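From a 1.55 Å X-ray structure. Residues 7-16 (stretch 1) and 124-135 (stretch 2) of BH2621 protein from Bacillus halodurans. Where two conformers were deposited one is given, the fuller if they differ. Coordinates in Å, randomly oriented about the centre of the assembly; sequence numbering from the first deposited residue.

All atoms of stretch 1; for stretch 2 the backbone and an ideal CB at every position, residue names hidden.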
# COMPACT_ATOMS: atom_id res chain seq x y z
N LYS A 7 1.36 -10.87 11.17
CA LYS A 7 0.89 -9.53 10.75
C LYS A 7 1.98 -8.50 10.74
O LYS A 7 2.92 -8.56 11.52
CB LYS A 7 -0.22 -9.04 11.67
CG LYS A 7 -1.45 -9.95 11.77
CD LYS A 7 -2.51 -9.76 10.68
CE LYS A 7 -3.56 -10.88 10.69
NZ LYS A 7 -4.95 -10.47 10.28
N LEU A 8 1.86 -7.54 9.85
CA LEU A 8 2.81 -6.46 9.77
C LEU A 8 2.65 -5.61 11.02
O LEU A 8 1.56 -5.17 11.34
CB LEU A 8 2.56 -5.63 8.52
CG LEU A 8 3.54 -4.46 8.24
CD1 LEU A 8 5.02 -4.99 8.08
CD2 LEU A 8 3.18 -3.64 7.03
N ALA A 9 3.72 -5.37 11.75
CA ALA A 9 3.62 -4.62 12.98
C ALA A 9 3.43 -3.12 12.79
O ALA A 9 3.98 -2.53 11.86
CB ALA A 9 4.90 -4.82 13.83
N PRO A 10 2.75 -2.48 13.75
CA PRO A 10 2.68 -1.02 13.74
C PRO A 10 4.06 -0.40 13.98
O PRO A 10 4.94 -1.04 14.60
CB PRO A 10 1.74 -0.70 14.92
CG PRO A 10 1.97 -1.78 15.84
CD PRO A 10 2.10 -3.01 14.97
N PHE A 11 4.23 0.81 13.45
CA PHE A 11 5.50 1.50 13.57
C PHE A 11 5.34 2.99 13.46
O PHE A 11 4.33 3.48 13.00
CB PHE A 11 6.50 0.97 12.52
CG PHE A 11 6.09 1.18 11.10
CD1 PHE A 11 5.32 0.26 10.43
CD2 PHE A 11 6.47 2.35 10.43
CE1 PHE A 11 4.96 0.48 9.06
CE2 PHE A 11 6.10 2.56 9.10
CZ PHE A 11 5.36 1.66 8.45
N GLU A 12 6.32 3.71 13.96
CA GLU A 12 6.38 5.15 13.88
C GLU A 12 7.82 5.57 13.56
O GLU A 12 8.78 5.16 14.23
CB GLU A 12 5.87 5.83 15.14
CG GLU A 12 6.08 7.35 15.09
CD GLU A 12 5.63 8.09 16.30
OE1 GLU A 12 5.01 7.48 17.21
OE2 GLU A 12 5.99 9.30 16.39
N VAL A 13 7.97 6.40 12.53
CA VAL A 13 9.29 6.89 12.13
C VAL A 13 9.24 8.38 11.87
O VAL A 13 8.18 8.96 11.59
CB VAL A 13 9.85 6.17 10.88
CG1 VAL A 13 9.98 4.65 11.16
CG2 VAL A 13 8.99 6.46 9.60
N PHE A 14 10.39 9.02 11.99
CA PHE A 14 10.54 10.39 11.57
C PHE A 14 11.04 10.35 10.14
O PHE A 14 11.85 9.49 9.78
CB PHE A 14 11.54 11.14 12.42
CG PHE A 14 11.57 12.60 12.12
CD1 PHE A 14 10.53 13.41 12.48
CD2 PHE A 14 12.66 13.16 11.49
CE1 PHE A 14 10.56 14.74 12.22
CE2 PHE A 14 12.73 14.53 11.24
CZ PHE A 14 11.67 15.31 11.60
N ASP A 15 10.53 11.23 9.29
CA ASP A 15 11.12 11.39 7.95
C ASP A 15 11.67 12.81 7.84
O ASP A 15 10.93 13.79 7.82
CB ASP A 15 10.15 11.09 6.84
CG ASP A 15 10.83 11.12 5.51
OD1 ASP A 15 11.00 12.22 4.95
OD2 ASP A 15 11.29 10.06 5.06
N HIS A 16 12.99 12.90 7.76
CA HIS A 16 13.67 14.18 7.79
C HIS A 16 13.52 14.91 6.45
O HIS A 16 13.68 16.11 6.43
CB HIS A 16 15.15 14.05 8.20
CG HIS A 16 16.06 13.57 7.10
ND1 HIS A 16 16.69 14.44 6.25
CD2 HIS A 16 16.42 12.32 6.70
CE1 HIS A 16 17.39 13.75 5.36
NE2 HIS A 16 17.26 12.47 5.63
N UNK A 124 5.38 9.35 -1.23
CA UNK A 124 6.75 8.78 -1.23
C UNK A 124 7.28 8.41 0.14
O UNK A 124 7.63 7.24 0.35
CB UNK A 124 7.72 9.78 -1.87
N UNK A 125 7.34 9.35 1.09
CA UNK A 125 7.86 8.93 2.41
C UNK A 125 7.02 7.83 3.08
O UNK A 125 7.56 6.96 3.79
CB UNK A 125 7.93 10.14 3.34
N UNK A 126 5.71 7.86 2.87
CA UNK A 126 4.83 6.85 3.45
C UNK A 126 5.07 5.47 2.84
O UNK A 126 5.25 4.49 3.56
CB UNK A 126 3.37 7.26 3.26
N UNK A 127 5.06 5.40 1.52
CA UNK A 127 5.31 4.14 0.84
C UNK A 127 6.71 3.60 1.15
O UNK A 127 6.84 2.40 1.41
CB UNK A 127 5.14 4.32 -0.67
N UNK A 128 7.73 4.45 1.15
CA UNK A 128 9.08 4.00 1.45
C UNK A 128 9.13 3.44 2.85
O UNK A 128 9.77 2.41 3.07
CB UNK A 128 10.09 5.14 1.29
N UNK A 129 8.45 4.09 3.81
CA UNK A 129 8.45 3.59 5.20
C UNK A 129 7.83 2.20 5.36
O UNK A 129 8.40 1.29 6.00
CB UNK A 129 7.70 4.57 6.10
N UNK A 130 6.64 2.01 4.82
CA UNK A 130 5.96 0.73 4.94
C UNK A 130 6.70 -0.35 4.16
O UNK A 130 6.76 -1.49 4.63
CB UNK A 130 4.52 0.84 4.45
N UNK A 131 7.25 -0.02 2.98
CA UNK A 131 8.05 -1.00 2.23
C UNK A 131 9.25 -1.47 3.06
O UNK A 131 9.54 -2.66 3.12
CB UNK A 131 8.53 -0.40 0.91
N UNK A 132 9.94 -0.52 3.67
CA UNK A 132 11.08 -0.84 4.50
C UNK A 132 10.68 -1.82 5.61
O UNK A 132 11.36 -2.83 5.84
CB UNK A 132 11.68 0.44 5.10
N UNK A 133 9.56 -1.59 6.26
CA UNK A 133 9.16 -2.48 7.36
C UNK A 133 8.66 -3.86 6.87
O UNK A 133 8.79 -4.86 7.54
CB UNK A 133 8.06 -1.80 8.19
N UNK A 134 8.09 -3.92 5.68
CA UNK A 134 7.74 -5.19 5.07
C UNK A 134 8.99 -5.97 4.68
O UNK A 134 9.03 -7.19 4.85
CB UNK A 134 6.85 -4.96 3.85
N UNK A 135 10.01 -5.28 4.17
CA UNK A 135 11.28 -5.94 3.77
C UNK A 135 12.10 -6.45 4.94
O UNK A 135 13.08 -7.19 4.74
CB UNK A 135 12.14 -4.97 2.96

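Stretch 2 lies on a helix that begins earlier in the chain and runs at 135° to strand 11-15, with an axial approach of 10.0 Å. The strand offers Phe 11, Val 13 and Asp 15, and the loop before it offers Leu 8.

Position 124 has nothing of stretch 1 within 5.5 Å of its ideal CB, so many side chains would fit. It is Tyr 124.

At 125 CA-to-CB points toward stretch 1, and the ideal CB lies 3.8 Å from Asp 15 CG. Space is short, so a compact residue suits; a small polar one could also serve beside the carboxylate. Phi of -61° permits proline. It is Pro 125, and its CB packs 3.9 Å from Asp 15 CG. A water bridges the two residues, its O donating to Asp 15 OD2 (2.9 Å) and to Pro 125 O (2.8 Å).

At 126 CA-to-CB points away, 127 is out of reach, and at 128 it points sideways, without contact. Stretch 1 sets no preference at any of them. They are Leu 126, Leu 127 and Leu 128.

At 129 CA-to-CB points toward stretch 1. The ideal CB is 4.0 Å from Phe 11 CE2 and 4.2 Å from Val 13 CG2, so a small side chain suits best. It is Ala 129. Its CB touches both neighbours, 4.0 Å from Phe 11 CE2 and 4.1 Å from Val 13 CG2.

At 130 CA-to-CB points sideways, and the ideal CB lies 4.2 Å from Phe 11 CZ, with Leu 8 beyond. A medium or large apolar chain, such as leucine, isoleucine, valine or methionine, would fill this space. It is Ile 130. Its CB lies 4.0 Å from Phe 11 CZ, and its CG1 reaches to 3.8 Å from Leu 8 CD2.

At 131 CA-to-CB points away and at 132 sideways, without contact; stretch 1 sets no preference. They are Met 131, deposited as selenomethionine, and Gln 132, whose end leads away.

At 133 CA-to-CB points toward stretch 1, and the ideal CB lies 4.0 Å from Phe 11 CE1 and 4.4 Å from Leu 8 CD1. A flexible chain with methylenes to lay on the ring would suit, such as glutamine, glutamate, methionine or lysine. It is Gln 133. Its CG sits 3.5 Å from the centroid of the Phe 11 ring, over one face, in a CH-pi contact. Its NE2 turns back to Ala 129 O in a weak hydrogen bond of 3.2 Å.

At 134 CA-to-CB points sideways, and the ideal CB lies 4.6 Å from Leu 8 CD1. Leucine, methionine, or a lysine or arginine laying its methylenes on Leu 8 would suit. It is Lys 134; its CG meets Leu 8 CD2 at 3.7 Å, while NZ bonds elsewhere in the structure.

Position 135 is out of reach, and stretch 1 sets no preference. It is Phe 135.

Stretch 2 (124-135) YPLLLAIMQQKF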
# COMPACT_ATOMS: atom_id res chain seq x y z
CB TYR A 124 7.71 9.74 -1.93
CG TYR A 124 7.48 9.81 -3.38
CD1 TYR A 124 7.91 8.78 -4.21
CD2 TYR A 124 6.82 10.89 -3.95
CE1 TYR A 124 7.68 8.82 -5.55
CE2 TYR A 124 6.61 10.95 -5.31
CZ TYR A 124 7.05 9.90 -6.10
OH TYR A 124 6.84 9.94 -7.47
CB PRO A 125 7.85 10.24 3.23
CG PRO A 125 6.88 11.14 2.53
CD PRO A 125 7.06 10.79 1.06
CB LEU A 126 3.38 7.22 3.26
CG LEU A 126 2.85 8.35 4.12
CD1 LEU A 126 1.54 8.92 3.53
CD2 LEU A 126 2.71 7.90 5.60
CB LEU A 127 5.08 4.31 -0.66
CG LEU A 127 5.35 3.06 -1.47
CD1 LEU A 127 4.41 1.87 -1.15
CD2 LEU A 127 5.31 3.41 -3.05
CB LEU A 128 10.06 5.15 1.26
CG LEU A 128 10.31 5.60 -0.19
CD1 LEU A 128 11.14 6.85 -0.17
CD2 LEU A 128 10.98 4.57 -1.02
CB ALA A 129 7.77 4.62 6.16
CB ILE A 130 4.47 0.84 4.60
CG1 ILE A 130 3.73 -0.41 5.10
CG2 ILE A 130 4.25 1.12 3.08
CD1 ILE A 130 2.19 -0.40 5.01
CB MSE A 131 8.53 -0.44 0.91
CG MSE A 131 7.42 -0.29 -0.10
SE MSE A 131 8.10 0.51 -1.74
CE MSE A 131 9.18 -1.04 -2.30
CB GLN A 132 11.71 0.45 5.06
CG GLN A 132 13.01 0.24 5.81
CD GLN A 132 14.09 -0.36 4.93
OE1 GLN A 132 14.05 -1.54 4.51
NE2 GLN A 132 15.09 0.46 4.63
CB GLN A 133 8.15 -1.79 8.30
CG GLN A 133 8.55 -0.35 8.82
CD GLN A 133 10.09 -0.05 8.95
OE1 GLN A 133 10.90 -0.85 9.50
NE2 GLN A 133 10.45 1.11 8.45
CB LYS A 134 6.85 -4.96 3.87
CG LYS A 134 5.40 -4.56 4.21
CD LYS A 134 4.60 -3.96 3.04
CE LYS A 134 4.42 -4.91 1.90
NZ LYS A 134 3.67 -6.09 2.25
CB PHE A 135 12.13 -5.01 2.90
CG PHE A 135 11.81 -5.07 1.41
CD1 PHE A 135 11.86 -6.28 0.72
CD2 PHE A 135 11.59 -3.91 0.70
CE1 PHE A 135 11.64 -6.31 -0.64
CE2 PHE A 135 11.36 -3.93 -0.67
CZ PHE A 135 11.43 -5.14 -1.32
O HOH W 1 10.01 7.41 4.97
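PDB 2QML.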